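Local coordinates for protein peroxinectin A (Dictyostelium discoideum, PDB 6ERC) that oxidises phenolic donors with hydrogen peroxide at a haem centre, and also has iodide and thiocyanate peroxidase activity, as a secreted glycoprotein of the social amoeba, at residues T69-M74 / L221-L226; V308-E313 / E352-D357. All blocks are in the same frame, centred on the assembly; numbering follows the deposited sequence.

Contact 1 (T69-M74 / L221-L226); sequences TDMFNM and LSIHTL. With HEM (protoporphyrin IX containing Fe), chain F.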
loop_
_atom_site.group_PDB
_atom_site.type_symbol
_atom_site.label_atom_id
_atom_site.label_comp_id
_atom_site.label_asym_id
_atom_site.label_seq_id
_atom_site.Cartn_x
_atom_site.Cartn_y
_atom_site.Cartn_z
ATOM N N THR A 69 -10.048 -9.128 -8.930
ATOM C CA THR A 69 -10.024 -8.086 -9.942
ATOM C C THR A 69 -8.869 -7.122 -9.703
ATOM O O THR A 69 -8.303 -7.049 -8.611
ATOM C CB THR A 69 -11.346 -7.312 -9.947
ATOM O OG1 THR A 69 -11.536 -6.682 -8.675
ATOM C CG2 THR A 69 -12.515 -8.241 -10.218
ATOM N N ASP A 70 -8.529 -6.370 -10.752
ATOM C CA ASP A 70 -7.547 -5.304 -10.604
ATOM C C ASP A 70 -7.984 -4.296 -9.552
ATOM O O ASP A 70 -7.144 -3.737 -8.838
ATOM C CB ASP A 70 -7.321 -4.602 -11.944
ATOM C CG ASP A 70 -6.670 -5.504 -12.979
ATOM O OD1 ASP A 70 -5.829 -6.350 -12.598
ATOM O OD2 ASP A 70 -6.997 -5.362 -14.178
ATOM N N MET A 71 -9.294 -4.053 -9.439
ATOM C CA MET A 71 -9.796 -3.127 -8.430
ATOM C C MET A 71 -9.440 -3.585 -7.022
ATOM O O MET A 71 -9.273 -2.752 -6.124
ATOM C CB MET A 71 -11.313 -2.976 -8.574
ATOM C CG MET A 71 -11.954 -2.040 -7.558
ATOM S SD MET A 71 -11.321 -0.352 -7.640
ATOM C CE MET A 71 -12.242 0.286 -9.036
ATOM N N PHE A 72 -9.321 -4.898 -6.808
ATOM C CA PHE A 72 -8.986 -5.412 -5.483
ATOM C C PHE A 72 -7.604 -4.947 -5.041
ATOM O O PHE A 72 -7.417 -4.523 -3.895
ATOM C CB PHE A 72 -9.069 -6.940 -5.473
ATOM C CG PHE A 72 -8.529 -7.568 -4.219
ATOM C CD1 PHE A 72 -9.267 -7.560 -3.048
ATOM C CD2 PHE A 72 -7.283 -8.173 -4.212
ATOM C CE1 PHE A 72 -8.773 -8.137 -1.894
ATOM C CE2 PHE A 72 -6.782 -8.753 -3.062
ATOM C CZ PHE A 72 -7.529 -8.735 -1.902
ATOM N N ASN A 73 -6.612 -5.029 -5.931
ATOM C CA ASN A 73 -5.276 -4.592 -5.553
ATOM C C ASN A 73 -5.128 -3.079 -5.635
ATOM O O ASN A 73 -4.243 -2.521 -4.978
ATOM C CB ASN A 73 -4.211 -5.295 -6.412
ATOM C CG ASN A 73 -4.046 -4.685 -7.789
ATOM O OD1 ASN A 73 -3.577 -3.554 -7.934
ATOM N ND2 ASN A 73 -4.387 -5.456 -8.815
ATOM N N MET A 74 -5.986 -2.404 -6.401
ATOM C CA MET A 74 -6.015 -0.946 -6.353
ATOM C C MET A 74 -6.454 -0.455 -4.979
ATOM O O MET A 74 -5.938 0.551 -4.477
ATOM C CB MET A 74 -6.937 -0.402 -7.442
ATOM C CG MET A 74 -6.366 -0.527 -8.844
ATOM S SD MET A 74 -4.849 0.430 -9.070
ATOM C CE MET A 74 -4.469 0.049 -10.775
ATOM N N LEU A 221 -5.250 6.926 -8.671
ATOM C CA LEU A 221 -5.823 8.264 -8.738
ATOM C C LEU A 221 -7.334 8.216 -8.888
ATOM O O LEU A 221 -8.038 9.084 -8.361
ATOM C CB LEU A 221 -5.201 9.041 -9.899
ATOM C CG LEU A 221 -4.041 9.960 -9.524
ATOM C CD1 LEU A 221 -3.233 10.335 -10.753
ATOM C CD2 LEU A 221 -4.572 11.206 -8.836
ATOM N N SER A 222 -7.852 7.215 -9.603
ATOM C CA SER A 222 -9.296 7.098 -9.763
ATOM C C SER A 222 -9.981 6.915 -8.416
ATOM O O SER A 222 -11.024 7.529 -8.156
ATOM C CB SER A 222 -9.629 5.938 -10.697
ATOM O OG SER A 222 -9.270 6.251 -12.028
ATOM N N ILE A 223 -9.414 6.080 -7.544
ATOM C CA ILE A 223 -9.987 5.922 -6.212
ATOM C C ILE A 223 -9.937 7.244 -5.460
ATOM O O ILE A 223 -10.902 7.629 -4.787
ATOM C CB ILE A 223 -9.271 4.797 -5.440
ATOM C CG1 ILE A 223 -9.510 3.452 -6.136
ATOM C CG2 ILE A 223 -9.771 4.748 -3.994
ATOM C CD1 ILE A 223 -8.775 2.274 -5.516
ATOM N N HIS A 224 -8.817 7.961 -5.556
ATOM C CA HIS A 224 -8.749 9.293 -4.963
ATOM C C HIS A 224 -9.896 10.160 -5.461
ATOM O O HIS A 224 -10.571 10.834 -4.676
ATOM C CB HIS A 224 -7.409 9.952 -5.290
ATOM C CG HIS A 224 -6.253 9.398 -4.520
ATOM N ND1 HIS A 224 -5.780 8.116 -4.704
ATOM C CD2 HIS A 224 -5.467 9.956 -3.569
ATOM C CE1 HIS A 224 -4.756 7.908 -3.897
ATOM N NE2 HIS A 224 -4.545 9.010 -3.198
ATOM N N THR A 225 -10.135 10.142 -6.772
ATOM C CA THR A 225 -11.137 11.020 -7.364
ATOM C C THR A 225 -12.527 10.725 -6.813
ATOM O O THR A 225 -13.248 11.638 -6.395
ATOM C CB THR A 225 -11.117 10.870 -8.887
ATOM O OG1 THR A 225 -9.804 11.164 -9.379
ATOM C CG2 THR A 225 -12.119 11.811 -9.542
ATOM N N LEU A 226 -12.922 9.451 -6.801
ATOM C CA LEU A 226 -14.290 9.114 -6.425
ATOM C C LEU A 226 -14.573 9.482 -4.975
ATOM O O LEU A 226 -15.661 9.978 -4.656
ATOM C CB LEU A 226 -14.556 7.627 -6.663
ATOM C CG LEU A 226 -14.396 7.104 -8.096
ATOM C CD1 LEU A 226 -14.945 5.687 -8.204
ATOM C CD2 LEU A 226 -15.067 8.008 -9.122
HETATM C CHA HEM F . 5.784 -0.135 -1.420
HETATM C CHB HEM F . 5.046 0.511 -6.154
HETATM C CHC HEM F . 0.913 -2.035 -5.837
HETATM C CHD HEM F . 1.793 -2.877 -1.149
HETATM C C1A HEM F . 5.969 0.203 -2.737
HETATM C C2A HEM F . 7.149 0.821 -3.291
HETATM C C3A HEM F . 6.955 1.001 -4.601
HETATM C C4A HEM F . 5.635 0.504 -4.916
HETATM C CMA HEM F . 7.938 1.631 -5.612
HETATM C CAA HEM F . 8.403 1.180 -2.478
HETATM C CBA HEM F . 9.515 0.256 -2.954
HETATM C CGA HEM F . 10.566 0.125 -1.884
HETATM O O1A HEM F . 10.253 -0.400 -0.784
HETATM O O2A HEM F . 11.728 0.536 -2.134
HETATM C C1B HEM F . 3.857 -0.104 -6.464
HETATM C C2B HEM F . 3.238 -0.096 -7.766
HETATM C C3B HEM F . 2.092 -0.794 -7.685
HETATM C C4B HEM F . 1.955 -1.269 -6.323
HETATM C CMB HEM F . 3.861 0.627 -8.977
HETATM C CAB HEM F . 1.047 -1.103 -8.782
HETATM C CBB HEM F . 1.199 -0.745 -10.061
HETATM C C1C HEM F . 0.786 -2.498 -4.544
HETATM C C2C HEM F . -0.294 -3.317 -4.023
HETATM C C3C HEM F . -0.046 -3.548 -2.715
HETATM C C4C HEM F . 1.195 -2.878 -2.390
HETATM C CMC HEM F . -1.463 -3.787 -4.915
HETATM C CAC HEM F . -0.810 -4.342 -1.624
HETATM C CBC HEM F . -1.966 -4.988 -1.790
HETATM C C1D HEM F . 2.923 -2.173 -0.807
HETATM C C2D HEM F . 3.466 -2.040 0.525
HETATM C C3D HEM F . 4.570 -1.292 0.439
HETATM C C4D HEM F . 4.756 -0.910 -0.939
HETATM C CMD HEM F . 2.867 -2.688 1.790
HETATM C CAD HEM F . 5.499 -0.846 1.582
HETATM C CBD HEM F . 4.792 0.334 2.240
HETATM C CGD HEM F . 5.785 1.350 2.751
HETATM O O1D HEM F . 6.217 2.216 1.947
HETATM O O2D HEM F . 6.145 1.313 3.954
HETATM N NA HEM F . 5.062 0.024 -3.758
HETATM N NB HEM F . 3.051 -0.827 -5.606
HETATM N NC HEM F . 1.673 -2.249 -3.518
HETATM N ND HEM F . 3.734 -1.470 -1.674
HETATM FE FE HEM F . 3.367 -1.107 -3.602
#
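The helical core beside the haem is where Ile-223, on helix 218-241, meets Met-71 and Met-74, one turn apart on helix 70-80. Almost everything here hangs on one methyl group. Ile-223 CD1 sits 3.5 Å from Met-74 O and 3.8 Å from Met-74 CB, so it rests against the backbone at the base of the methionine rather than on its thioether. A second neighbour is the sulfur of the other methionine: Met-71 SD is 4.2 Å from Ile-223 CD1. The isoleucine can span the gap because its longer branch is stretched out, with CD1 anti to CA (chi2 176°), while the backbones stay well apart: the closest CA atoms, those of Met-74 and Ile-223, are 7.9 Å from each other. Met-74 starts toward the isoleucine and then bends at chi2 (-63°), which carries its thioether away from CD1. The contact is therefore small, 114 Å² in all, and purely apolar on the side-chain level.

One residue before Met-74, Asn-73 faces the porphyrin. Its carbonyl O is 3.1 Å from the haem methyl CMC, and its CB lies 3.5 Å from the same methyl, so helix 70-80 borders the porphyrin at this methyl. Thr-69 opens this helix as N-cap, though its OG1 takes only a weak bond from Phe-72 N; the same OG1 also bonds Val-508 O. Within the other helix, Thr-225 OG1 bonds back to Leu-221 O, approaching from above the carbonyl plane. Phe-490 covers Met-71 from helix 490-497.

Helix 70-80 leads directly into His-81, the predicted proton acceptor, and packing of the helix that leads into the distal histidine against a long core helix is characteristic of the animal haem peroxidase fold.

Contact 2 (V308-E313 / E352-D357); sequences VGPFME and EEENID. With CA (calcium ion), chain G.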
loop_
_atom_site.group_PDB
_atom_site.type_symbol
_atom_site.label_atom_id
_atom_site.label_comp_id
_atom_site.label_asym_id
_atom_site.label_seq_id
_atom_site.Cartn_x
_atom_site.Cartn_y
_atom_site.Cartn_z
ATOM N N VAL A 308 -0.331 -7.571 -9.292
ATOM C CA VAL A 308 -0.533 -6.543 -10.307
ATOM C C VAL A 308 -0.391 -7.172 -11.688
ATOM O O VAL A 308 0.650 -7.751 -12.018
ATOM C CB VAL A 308 0.466 -5.394 -10.119
ATOM C CG1 VAL A 308 0.418 -4.423 -11.293
ATOM C CG2 VAL A 308 0.193 -4.668 -8.816
ATOM N N GLY A 309 -1.433 -7.054 -12.504
ATOM C CA GLY A 309 -1.371 -7.491 -13.880
ATOM C C GLY A 309 -0.618 -6.507 -14.744
ATOM O O GLY A 309 -0.338 -5.364 -14.356
ATOM N N PRO A 310 -0.271 -6.944 -15.957
ATOM C CA PRO A 310 0.556 -6.092 -16.824
ATOM C C PRO A 310 -0.209 -4.999 -17.550
ATOM O O PRO A 310 0.419 -4.019 -17.974
ATOM C CB PRO A 310 1.155 -7.090 -17.820
ATOM C CG PRO A 310 0.146 -8.174 -17.913
ATOM C CD PRO A 310 -0.514 -8.269 -16.556
ATOM N N PHE A 311 -1.523 -5.122 -17.716
ATOM C CA PHE A 311 -2.281 -4.181 -18.525
ATOM C C PHE A 311 -3.407 -3.547 -17.720
ATOM O O PHE A 311 -4.008 -4.175 -16.843
ATOM C CB PHE A 311 -2.860 -4.860 -19.767
ATOM C CG PHE A 311 -1.829 -5.212 -20.790
ATOM C CD1 PHE A 311 -1.327 -4.245 -21.645
ATOM C CD2 PHE A 311 -1.353 -6.508 -20.896
ATOM C CE1 PHE A 311 -0.375 -4.565 -22.590
ATOM C CE2 PHE A 311 -0.402 -6.835 -21.841
ATOM C CZ PHE A 311 0.088 -5.864 -22.688
ATOM N N MET A 312 -3.677 -2.288 -18.040
ATOM C CA MET A 312 -4.747 -1.510 -17.428
ATOM C C MET A 312 -5.843 -1.337 -18.476
ATOM O O MET A 312 -5.632 -0.668 -19.494
ATOM C CB MET A 312 -4.204 -0.169 -16.945
ATOM C CG MET A 312 -5.049 0.528 -15.915
ATOM S SD MET A 312 -4.017 1.585 -14.884
ATOM C CE MET A 312 -3.291 0.370 -13.802
ATOM N N GLU A 313 -7.000 -1.951 -18.235
ATOM C CA GLU A 313 -8.068 -1.995 -19.226
ATOM C C GLU A 313 -8.895 -0.710 -19.225
ATOM O O GLU A 313 -9.092 -0.067 -18.190
ATOM C CB GLU A 313 -8.987 -3.190 -18.966
ATOM C CG GLU A 313 -8.351 -4.551 -19.225
ATOM C CD GLU A 313 -8.102 -4.814 -20.702
ATOM O OE1 GLU A 313 -8.788 -4.194 -21.544
ATOM O OE2 GLU A 313 -7.219 -5.639 -21.024
ATOM N N GLU A 352 -9.514 -9.464 -14.534
ATOM C CA GLU A 352 -8.955 -10.312 -13.490
ATOM C C GLU A 352 -7.479 -9.996 -13.283
ATOM O O GLU A 352 -6.737 -9.772 -14.244
ATOM C CB GLU A 352 -9.125 -11.788 -13.852
ATOM C CG GLU A 352 -8.888 -12.739 -12.690
ATOM C CD GLU A 352 -8.884 -14.198 -13.117
ATOM O OE1 GLU A 352 -7.893 -14.635 -13.749
ATOM O OE2 GLU A 352 -9.875 -14.902 -12.826
ATOM N N GLU A 353 -7.055 -9.983 -12.021
ATOM C CA GLU A 353 -5.684 -9.622 -11.684
ATOM C C GLU A 353 -4.775 -10.846 -11.782
ATOM O O GLU A 353 -5.176 -11.927 -12.222
ATOM C CB GLU A 353 -5.617 -8.998 -10.290
ATOM C CG GLU A 353 -5.820 -9.980 -9.144
ATOM C CD GLU A 353 -5.511 -9.366 -7.797
ATOM O OE1 GLU A 353 -5.219 -8.152 -7.753
ATOM O OE2 GLU A 353 -5.549 -10.096 -6.785
ATOM N N GLU A 354 -3.530 -10.674 -11.356
ATOM C CA GLU A 354 -2.520 -11.719 -11.389
ATOM C C GLU A 354 -2.522 -12.500 -10.075
ATOM O O GLU A 354 -3.036 -12.041 -9.053
ATOM C CB GLU A 354 -1.150 -11.088 -11.647
ATOM C CG GLU A 354 -0.113 -12.003 -12.261
ATOM C CD GLU A 354 -0.556 -12.609 -13.573
ATOM O OE1 GLU A 354 -0.795 -11.833 -14.523
ATOM O OE2 GLU A 354 -0.667 -13.854 -13.649
ATOM N N ASN A 355 -1.939 -13.696 -10.112
ATOM C CA ASN A 355 -1.913 -14.552 -8.936
ATOM C C ASN A 355 -0.844 -14.092 -7.953
ATOM O O ASN A 355 0.176 -13.513 -8.338
ATOM C CB ASN A 355 -1.650 -16.002 -9.332
ATOM C CG ASN A 355 -2.067 -16.984 -8.257
ATOM O OD1 ASN A 355 -3.195 -16.947 -7.768
ATOM N ND2 ASN A 355 -1.155 -17.867 -7.883
ATOM N N ILE A 356 -1.082 -14.359 -6.674
ATOM C CA ILE A 356 -0.129 -14.025 -5.622
ATOM C C ILE A 356 0.798 -15.219 -5.456
ATOM O O ILE A 356 0.411 -16.255 -4.907
ATOM C CB ILE A 356 -0.828 -13.669 -4.307
ATOM C CG1 ILE A 356 -1.617 -12.370 -4.474
ATOM C CG2 ILE A 356 0.199 -13.500 -3.188
ATOM C CD1 ILE A 356 -2.742 -12.203 -3.484
ATOM N N ASP A 357 2.026 -15.069 -5.931
ATOM C CA ASP A 357 2.992 -16.151 -5.985
ATOM C C ASP A 357 4.370 -15.514 -6.114
ATOM O O ASP A 357 4.521 -14.297 -5.974
ATOM C CB ASP A 357 2.648 -17.095 -7.138
ATOM C CG ASP A 357 2.363 -16.351 -8.421
ATOM O OD1 ASP A 357 2.861 -15.216 -8.572
ATOM O OD2 ASP A 357 1.631 -16.892 -9.273
HETATM CA CA CA G . 2.343 -13.038 -9.321
HETATM O O HOH W 1 1.557 -14.592 -10.898
HETATM O O HOH W 2 2.686 -11.873 -11.366
#
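The peptide between Val-308 and Gly-309 is the flat group covered here: Glu-354 CB lies over one of its faces, 3.8 Å from Val-308 O and 4.1 Å from Gly-309 N. The Glu-354 carboxylate stands near the puckered Pro-310 ring, the side chains crossing at about a right angle. Pro-310 CD lies 4.1 Å from Glu-354 OE1; the other oxygen, OE2, is gripped by the backbone N atoms of Gly-63 and Ile-62, which probably fix the rotation of the group. Glu-354 reaches this position with CG anti to the backbone N (chi1 -156°) and a bend at chi2. The CA atoms of Gly-309 and Glu-354 are 5.0 Å apart.

Further along 352-357 an amide and a carboxylate meet. Asn-355 ND2 donates to Asp-357 OD2 at 3.3 Å, with the acceptor in the amide plane but the carboxylate met from above. This is consistent with the amide helping to hold the carboxylate while Asp-357 OD1 binds the calcium ion at 2.4 Å, as does Asn-355 O. Two waters join the shell, water 1 also giving a weak bond to OD2, and Ser-306 and Tyr-359 complete the protein ligands.

Val-308 turns its side chain away from Glu-354, where it touches the haem, Asn-73 of helix 70-80 and Leu-364 of helix 362-365. Pro-310 touches Asp-363 of the latter helix, and the Glu-354 backbone bonds to Glu-307 of helix 304-307. Segment 308-313 leaves helix 304-307 and enters the hairpin of strands 311-315 and 321-326, while 352-357 leads from helix 342-350 to helix 362-365.

Past strand 24-25 and helix 48-56 the chain reaches helix 70-80, and contact 1 closes the long excursion of 146 residues that follows, holding most of the four-stranded antiparallel sheet, when helix 218-241 returns to it. Only after that does the chain pass helix 247-275 and helix 304-307 to open contact 2, a far shorter loop of 38 residues containing the 311-315/321-326 hairpin and helix 342-350. The two loops follow in series, neither nesting nor crossing. In space they meet: Asn-73 ND2 lies 3.0 Å from Glu-353 OE1, probably hydrogen-bonded, and Met-74 packs on Met-312. Helix 70-80 thereby joins the core helices, haem and calcium loop.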